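Local structure of conserved hypothetical protein MTH1747 (Methanothermobacter thermautotrophicus, 1I36) at residues L1-Q13 with R18-L30. The protein is of unknown function but binds NADP and resembles 3-hydroxyacid dehydrogenases in structure, which is consistent with an NADP-dependent oxidoreductase. The protein carries 1 engineered substitution. Numbering follows the deposited sequence.
Sequences LRVGFIGFGEVAQ and RLRSRGVEVVTSL. Engineered in segment 1-13: Leu1 (natural residue Met). With NAP (NADP nicotinamide-adenine-dinucleotide phosphate), chain C.
The Phe5 ring meets Leu19 and Val27 at its edge: Leu19 CD1 lies 4.0 Å from CZ, and the Val27 carbonyl O near the ring plane. Phe8 carries the start of helix 10-21 on one face, Ala12 C and Gln13 N above the rim, while Thr28 CB comes in obliquely to CD1. The Arg2 guanidinium and Glu25 carboxylate planes are 38° apart; the side chains run alongside each other, Glu25 OE1 against the aliphatic Arg2 CD (3.2 Å) but too far from NE for a salt bridge, and a water bridges Arg2 NH1 and Glu25 OE2. Asp53 salt-bridges Arg2 NH2; Thr47 hydrogen-bonds Glu25 OE2. Strands 2-6 and 25-28 pair in parallel through Val3 N to Glu25 O (3.0 Å), Val27 N to Val3 O and Phe5 N to Val27 O, as the first beta-alpha-beta unit of a Rossmann fold. Its Gly7-Phe8-Gly9 turn runs alongside NADP, where Glu10 N and Val11 N donate to pyrophosphate oxygens O2A (3.0 Å) and O2N (2.8 Å). Thr28 OG1 donates to Phe5 O at 2.7 Å from above the carbonyl plane; a second water links that oxygen to Ser29 N. On the helix-covered side Val3 CG2 packs against Val24 CG1 (3.7 Å); Val24 N bonds Leu19 O in the Schellman motif at Gly23.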
loop_
_atom_site.group_PDB
_atom_site.type_symbol
_atom_site.label_atom_id
_atom_site.label_comp_id
_atom_site.label_asym_id
_atom_site.label_seq_id
_atom_site.Cartn_x
_atom_site.Cartn_y
_atom_site.Cartn_z
ATOM N N LEU A 1 5.516 3.528 42.653
ATOM C CA LEU A 1 4.728 4.132 43.764
ATOM C C LEU A 1 3.358 3.476 43.699
ATOM O O LEU A 1 3.230 2.284 43.985
ATOM C CB LEU A 1 4.637 5.663 43.569
ATOM C CG LEU A 1 4.438 6.605 44.781
ATOM C CD1 LEU A 1 2.977 6.945 45.027
ATOM C CD2 LEU A 1 5.080 5.990 46.023
ATOM N N ARG A 2 2.352 4.243 43.285
ATOM C CA ARG A 2 0.995 3.741 43.126
ATOM C C ARG A 2 0.477 4.133 41.736
ATOM O O ARG A 2 0.642 5.276 41.310
ATOM C CB ARG A 2 0.049 4.358 44.172
ATOM C CG ARG A 2 0.343 3.983 45.630
ATOM C CD ARG A 2 -0.902 4.088 46.497
ATOM N NE ARG A 2 -1.505 5.419 46.475
ATOM C CZ ARG A 2 -2.792 5.661 46.724
ATOM N NH1 ARG A 2 -3.621 4.661 47.010
ATOM N NH2 ARG A 2 -3.250 6.902 46.702
ATOM N N VAL A 3 -0.096 3.178 41.014
ATOM C CA VAL A 3 -0.690 3.474 39.707
ATOM C C VAL A 3 -2.200 3.205 39.833
ATOM O O VAL A 3 -2.625 2.101 40.180
ATOM C CB VAL A 3 -0.084 2.614 38.554
ATOM C CG1 VAL A 3 -0.850 2.858 37.249
ATOM C CG2 VAL A 3 1.392 2.975 38.342
ATOM N N GLY A 4 -3.013 4.230 39.602
ATOM C CA GLY A 4 -4.458 4.034 39.683
ATOM C C GLY A 4 -5.105 3.819 38.325
ATOM O O GLY A 4 -4.682 4.401 37.334
ATOM N N PHE A 5 -6.120 2.963 38.286
ATOM C CA PHE A 5 -6.830 2.663 37.048
ATOM C C PHE A 5 -8.303 3.064 37.121
ATOM O O PHE A 5 -9.000 2.740 38.086
ATOM C CB PHE A 5 -6.767 1.147 36.735
ATOM C CG PHE A 5 -5.440 0.686 36.210
ATOM C CD1 PHE A 5 -4.372 0.466 37.070
ATOM C CD2 PHE A 5 -5.240 0.526 34.842
ATOM C CE1 PHE A 5 -3.115 0.098 36.574
ATOM C CE2 PHE A 5 -3.982 0.154 34.339
ATOM C CZ PHE A 5 -2.922 -0.057 35.204
ATOM N N ILE A 6 -8.761 3.809 36.125
ATOM C CA ILE A 6 -10.175 4.148 36.027
ATOM C C ILE A 6 -10.618 3.165 34.948
ATOM O O ILE A 6 -10.128 3.214 33.810
ATOM C CB ILE A 6 -10.404 5.579 35.570
ATOM C CG1 ILE A 6 -9.720 6.558 36.527
ATOM C CG2 ILE A 6 -11.912 5.859 35.543
ATOM C CD1 ILE A 6 -9.608 7.983 35.932
ATOM N N GLY A 7 -11.524 2.270 35.327
ATOM C CA GLY A 7 -11.984 1.208 34.461
ATOM C C GLY A 7 -11.084 0.020 34.784
ATOM O O GLY A 7 -9.955 0.210 35.249
ATOM N N PHE A 8 -11.598 -1.207 34.694
ATOM C CA PHE A 8 -10.717 -2.341 34.960
ATOM C C PHE A 8 -11.121 -3.514 34.119
ATOM O O PHE A 8 -11.602 -4.536 34.611
ATOM C CB PHE A 8 -10.612 -2.685 36.457
ATOM C CG PHE A 8 -9.318 -3.353 36.827
ATOM C CD1 PHE A 8 -8.216 -2.602 37.199
ATOM C CD2 PHE A 8 -9.189 -4.732 36.744
ATOM C CE1 PHE A 8 -6.979 -3.213 37.478
ATOM C CE2 PHE A 8 -7.972 -5.361 37.019
ATOM C CZ PHE A 8 -6.867 -4.594 37.384
ATOM N N GLY A 9 -10.973 -3.303 32.820
ATOM C CA GLY A 9 -11.304 -4.293 31.821
ATOM C C GLY A 9 -10.069 -5.005 31.330
ATOM O O GLY A 9 -9.112 -5.155 32.083
ATOM N N GLU A 10 -10.085 -5.420 30.068
ATOM C CA GLU A 10 -8.978 -6.163 29.485
ATOM C C GLU A 10 -7.646 -5.424 29.466
ATOM O O GLU A 10 -6.609 -6.012 29.775
ATOM C CB GLU A 10 -9.320 -6.637 28.069
ATOM C CG GLU A 10 -8.172 -7.397 27.427
ATOM C CD GLU A 10 -8.573 -8.184 26.187
ATOM O OE1 GLU A 10 -9.290 -7.645 25.324
ATOM O OE2 GLU A 10 -8.147 -9.353 26.073
ATOM N N VAL A 11 -7.659 -4.169 29.026
ATOM C CA VAL A 11 -6.424 -3.372 28.999
ATOM C C VAL A 11 -5.858 -3.173 30.401
ATOM O O VAL A 11 -4.697 -3.492 30.656
ATOM C CB VAL A 11 -6.671 -2.014 28.361
ATOM C CG1 VAL A 11 -5.452 -1.103 28.543
ATOM C CG2 VAL A 11 -6.989 -2.231 26.890
ATOM N N ALA A 12 -6.685 -2.663 31.310
ATOM C CA ALA A 12 -6.262 -2.417 32.686
ATOM C C ALA A 12 -5.720 -3.685 33.353
ATOM O O ALA A 12 -4.697 -3.646 34.038
ATOM C CB ALA A 12 -7.442 -1.857 33.511
ATOM N N GLN A 13 -6.418 -4.805 33.172
ATOM C CA GLN A 13 -5.970 -6.069 33.771
ATOM C C GLN A 13 -4.571 -6.438 33.298
ATOM O O GLN A 13 -3.710 -6.775 34.094
ATOM C CB GLN A 13 -6.919 -7.212 33.425
ATOM C CG GLN A 13 -6.487 -8.579 34.022
ATOM C CD GLN A 13 -7.447 -9.736 33.688
ATOM O OE1 GLN A 13 -8.269 -9.639 32.768
ATOM N NE2 GLN A 13 -7.305 -10.856 34.413
ATOM N N ARG A 18 1.091 -6.778 34.974
ATOM C CA ARG A 18 2.526 -6.640 34.692
ATOM C C ARG A 18 3.191 -5.740 35.730
ATOM O O ARG A 18 4.250 -6.072 36.292
ATOM C CB ARG A 18 2.748 -6.072 33.287
ATOM C CG ARG A 18 4.204 -5.758 32.913
ATOM C CD ARG A 18 5.122 -6.979 33.091
ATOM N NE ARG A 18 4.731 -8.099 32.239
ATOM C CZ ARG A 18 4.986 -8.165 30.932
ATOM N NH1 ARG A 18 5.617 -7.162 30.324
ATOM N NH2 ARG A 18 4.699 -9.272 30.249
ATOM N N LEU A 19 2.571 -4.596 35.985
ATOM C CA LEU A 19 3.088 -3.638 36.962
ATOM C C LEU A 19 3.176 -4.249 38.371
ATOM O O LEU A 19 4.148 -4.042 39.100
ATOM C CB LEU A 19 2.185 -2.387 36.996
ATOM C CG LEU A 19 2.091 -1.544 35.713
ATOM C CD1 LEU A 19 1.026 -0.485 35.868
ATOM C CD2 LEU A 19 3.443 -0.870 35.427
ATOM N N ARG A 20 2.132 -4.963 38.767
ATOM C CA ARG A 20 2.096 -5.589 40.083
ATOM C C ARG A 20 3.232 -6.616 40.266
ATOM O O ARG A 20 3.884 -6.637 41.303
ATOM C CB ARG A 20 0.738 -6.247 40.306
ATOM C CG ARG A 20 0.492 -6.616 41.749
ATOM C CD ARG A 20 -0.929 -7.108 41.984
ATOM N NE ARG A 20 -1.176 -7.291 43.409
ATOM C CZ ARG A 20 -0.784 -8.349 44.109
ATOM N NH1 ARG A 20 -0.134 -9.348 43.521
ATOM N NH2 ARG A 20 -0.963 -8.366 45.419
ATOM N N SER A 21 3.489 -7.414 39.240
ATOM C CA SER A 21 4.546 -8.423 39.278
ATOM C C SER A 21 5.918 -7.760 39.407
ATOM O O SER A 21 6.880 -8.395 39.833
ATOM C CB SER A 21 4.499 -9.290 38.016
ATOM O OG SER A 21 4.865 -8.546 36.854
ATOM N N ARG A 22 6.005 -6.471 39.076
ATOM C CA ARG A 22 7.279 -5.764 39.177
ATOM C C ARG A 22 7.359 -4.893 40.416
ATOM O O ARG A 22 8.241 -4.035 40.521
ATOM C CB ARG A 22 7.582 -4.957 37.920
ATOM C CG ARG A 22 7.577 -5.774 36.633
ATOM C CD ARG A 22 8.552 -6.937 36.689
ATOM N NE ARG A 22 8.455 -7.726 35.476
ATOM C CZ ARG A 22 9.155 -7.497 34.372
ATOM N NH1 ARG A 22 10.022 -6.488 34.324
ATOM N NH2 ARG A 22 8.988 -8.278 33.311
ATOM N N GLY A 23 6.431 -5.112 41.352
ATOM C CA GLY A 23 6.440 -4.388 42.618
ATOM C C GLY A 23 5.670 -3.092 42.758
ATOM O O GLY A 23 5.796 -2.389 43.766
ATOM N N VAL A 24 4.847 -2.766 41.771
ATOM C CA VAL A 24 4.084 -1.520 41.822
ATOM C C VAL A 24 2.748 -1.764 42.500
ATOM O O VAL A 24 2.113 -2.770 42.258
ATOM C CB VAL A 24 3.849 -0.985 40.376
ATOM C CG1 VAL A 24 2.935 0.255 40.357
ATOM C CG2 VAL A 24 5.177 -0.695 39.735
ATOM N N GLU A 25 2.328 -0.867 43.384
ATOM C CA GLU A 25 1.020 -1.052 43.987
ATOM C C GLU A 25 -0.014 -0.472 43.009
ATOM O O GLU A 25 0.075 0.681 42.651
ATOM C CB GLU A 25 0.890 -0.309 45.309
ATOM C CG GLU A 25 -0.281 -0.885 46.095
ATOM C CD GLU A 25 -0.935 0.095 47.030
ATOM O OE1 GLU A 25 -0.297 1.108 47.404
ATOM O OE2 GLU A 25 -2.102 -0.169 47.403
ATOM N N VAL A 26 -0.931 -1.293 42.522
ATOM C CA VAL A 26 -1.949 -0.841 41.577
ATOM C C VAL A 26 -3.279 -0.739 42.308
ATOM O O VAL A 26 -3.613 -1.633 43.082
ATOM C CB VAL A 26 -2.042 -1.816 40.377
ATOM C CG1 VAL A 26 -0.685 -1.932 39.730
ATOM C CG2 VAL A 26 -2.410 -3.206 40.835
ATOM N N VAL A 27 -4.017 0.353 42.087
ATOM C CA VAL A 27 -5.299 0.555 42.780
ATOM C C VAL A 27 -6.431 0.939 41.831
ATOM O O VAL A 27 -6.194 1.487 40.764
ATOM C CB VAL A 27 -5.223 1.658 43.902
ATOM C CG1 VAL A 27 -3.971 1.503 44.765
ATOM C CG2 VAL A 27 -5.318 3.043 43.322
ATOM N N THR A 28 -7.662 0.655 42.234
ATOM C CA THR A 28 -8.812 0.998 41.406
ATOM C C THR A 28 -10.069 1.022 42.292
ATOM O O THR A 28 -10.054 0.449 43.377
ATOM C CB THR A 28 -9.000 -0.047 40.265
ATOM O OG1 THR A 28 -9.852 0.505 39.268
ATOM C CG2 THR A 28 -9.634 -1.312 40.790
ATOM N N SER A 29 -11.121 1.700 41.826
ATOM C CA SER A 29 -12.387 1.800 42.545
ATOM C C SER A 29 -13.395 0.885 41.883
ATOM O O SER A 29 -13.633 0.995 40.681
ATOM C CB SER A 29 -12.897 3.234 42.498
ATOM O OG SER A 29 -14.153 3.345 43.131
ATOM N N LEU A 30 -13.992 -0.022 42.656
ATOM C CA LEU A 30 -14.971 -0.970 42.104
ATOM C C LEU A 30 -16.448 -0.593 42.303
ATOM O O LEU A 30 -17.341 -1.341 41.892
ATOM C CB LEU A 30 -14.725 -2.374 42.644
ATOM C CG LEU A 30 -13.400 -3.038 42.249
ATOM C CD1 LEU A 30 -13.263 -4.348 43.009
ATOM C CD2 LEU A 30 -13.349 -3.283 40.746
HETATM P PA NAP C . -13.409 -3.587 28.586
HETATM O O1A NAP C . -14.333 -2.887 27.712
HETATM O O2A NAP C . -12.432 -4.644 28.426
HETATM O O5B NAP C . -13.022 -2.646 29.911
HETATM C C5B NAP C . -13.478 -1.206 30.242
HETATM C C4B NAP C . -13.879 -1.446 31.621
HETATM O O4B NAP C . -14.247 0.097 31.945
HETATM C C3B NAP C . -15.006 -1.683 32.076
HETATM O O3B NAP C . -14.305 -2.637 32.755
HETATM C C2B NAP C . -16.096 -1.129 32.906
HETATM O O2B NAP C . -16.616 -1.421 34.015
HETATM C C1B NAP C . -15.388 0.088 32.879
HETATM N N9A NAP C . -16.285 1.245 32.686
HETATM C C8A NAP C . -17.347 1.604 31.850
HETATM N N7A NAP C . -17.847 2.775 32.174
HETATM C C5A NAP C . -17.102 3.219 33.250
HETATM C C6A NAP C . -17.148 4.405 34.053
HETATM N N6A NAP C . -18.046 5.369 33.838
HETATM N N1A NAP C . -16.226 4.535 35.083
HETATM C C2A NAP C . -15.306 3.556 35.322
HETATM N N3A NAP C . -15.208 2.414 34.613
HETATM C C4A NAP C . -16.141 2.310 33.575
HETATM O O3 NAP C . -12.426 -2.650 27.617
HETATM P PN NAP C . -10.789 -2.714 27.164
HETATM O O1N NAP C . -10.637 -3.737 26.075
HETATM O O2N NAP C . -10.104 -2.930 28.443
HETATM O O5D NAP C . -10.277 -1.321 26.615
HETATM C C5D NAP C . -10.260 -0.134 27.449
HETATM C C4D NAP C . -9.959 1.062 26.565
HETATM O O4D NAP C . -8.739 0.985 25.767
HETATM C C3D NAP C . -11.061 1.386 25.525
HETATM O O3D NAP C . -11.342 2.809 25.330
HETATM C C2D NAP C . -10.601 0.763 24.250
HETATM O O2D NAP C . -11.137 1.366 23.108
HETATM C C1D NAP C . -9.066 0.887 24.377
HETATM N N1N NAP C . -8.312 -0.128 23.624
HETATM C C2N NAP C . -8.486 -1.490 23.905
HETATM C C3N NAP C . -7.693 -2.395 23.123
HETATM C C7N NAP C . -7.770 -3.835 23.312
HETATM O O7N NAP C . -7.068 -4.606 22.630
HETATM N N7N NAP C . -8.597 -4.392 24.233
HETATM C C4N NAP C . -6.809 -1.881 22.149
HETATM C C5N NAP C . -6.662 -0.560 21.895
HETATM C C6N NAP C . -7.410 0.317 22.635
HETATM P P2B NAP C . -17.975 -2.366 33.849
HETATM O O1X NAP C . -17.581 -3.754 33.427
HETATM O O2X NAP C . -18.472 -2.289 35.195
HETATM O O3X NAP C . -18.766 -1.752 32.803
HETATM O O HOH W 1 -3.102 2.044 48.278
HETATM O O HOH W 2 -11.223 3.519 39.534
#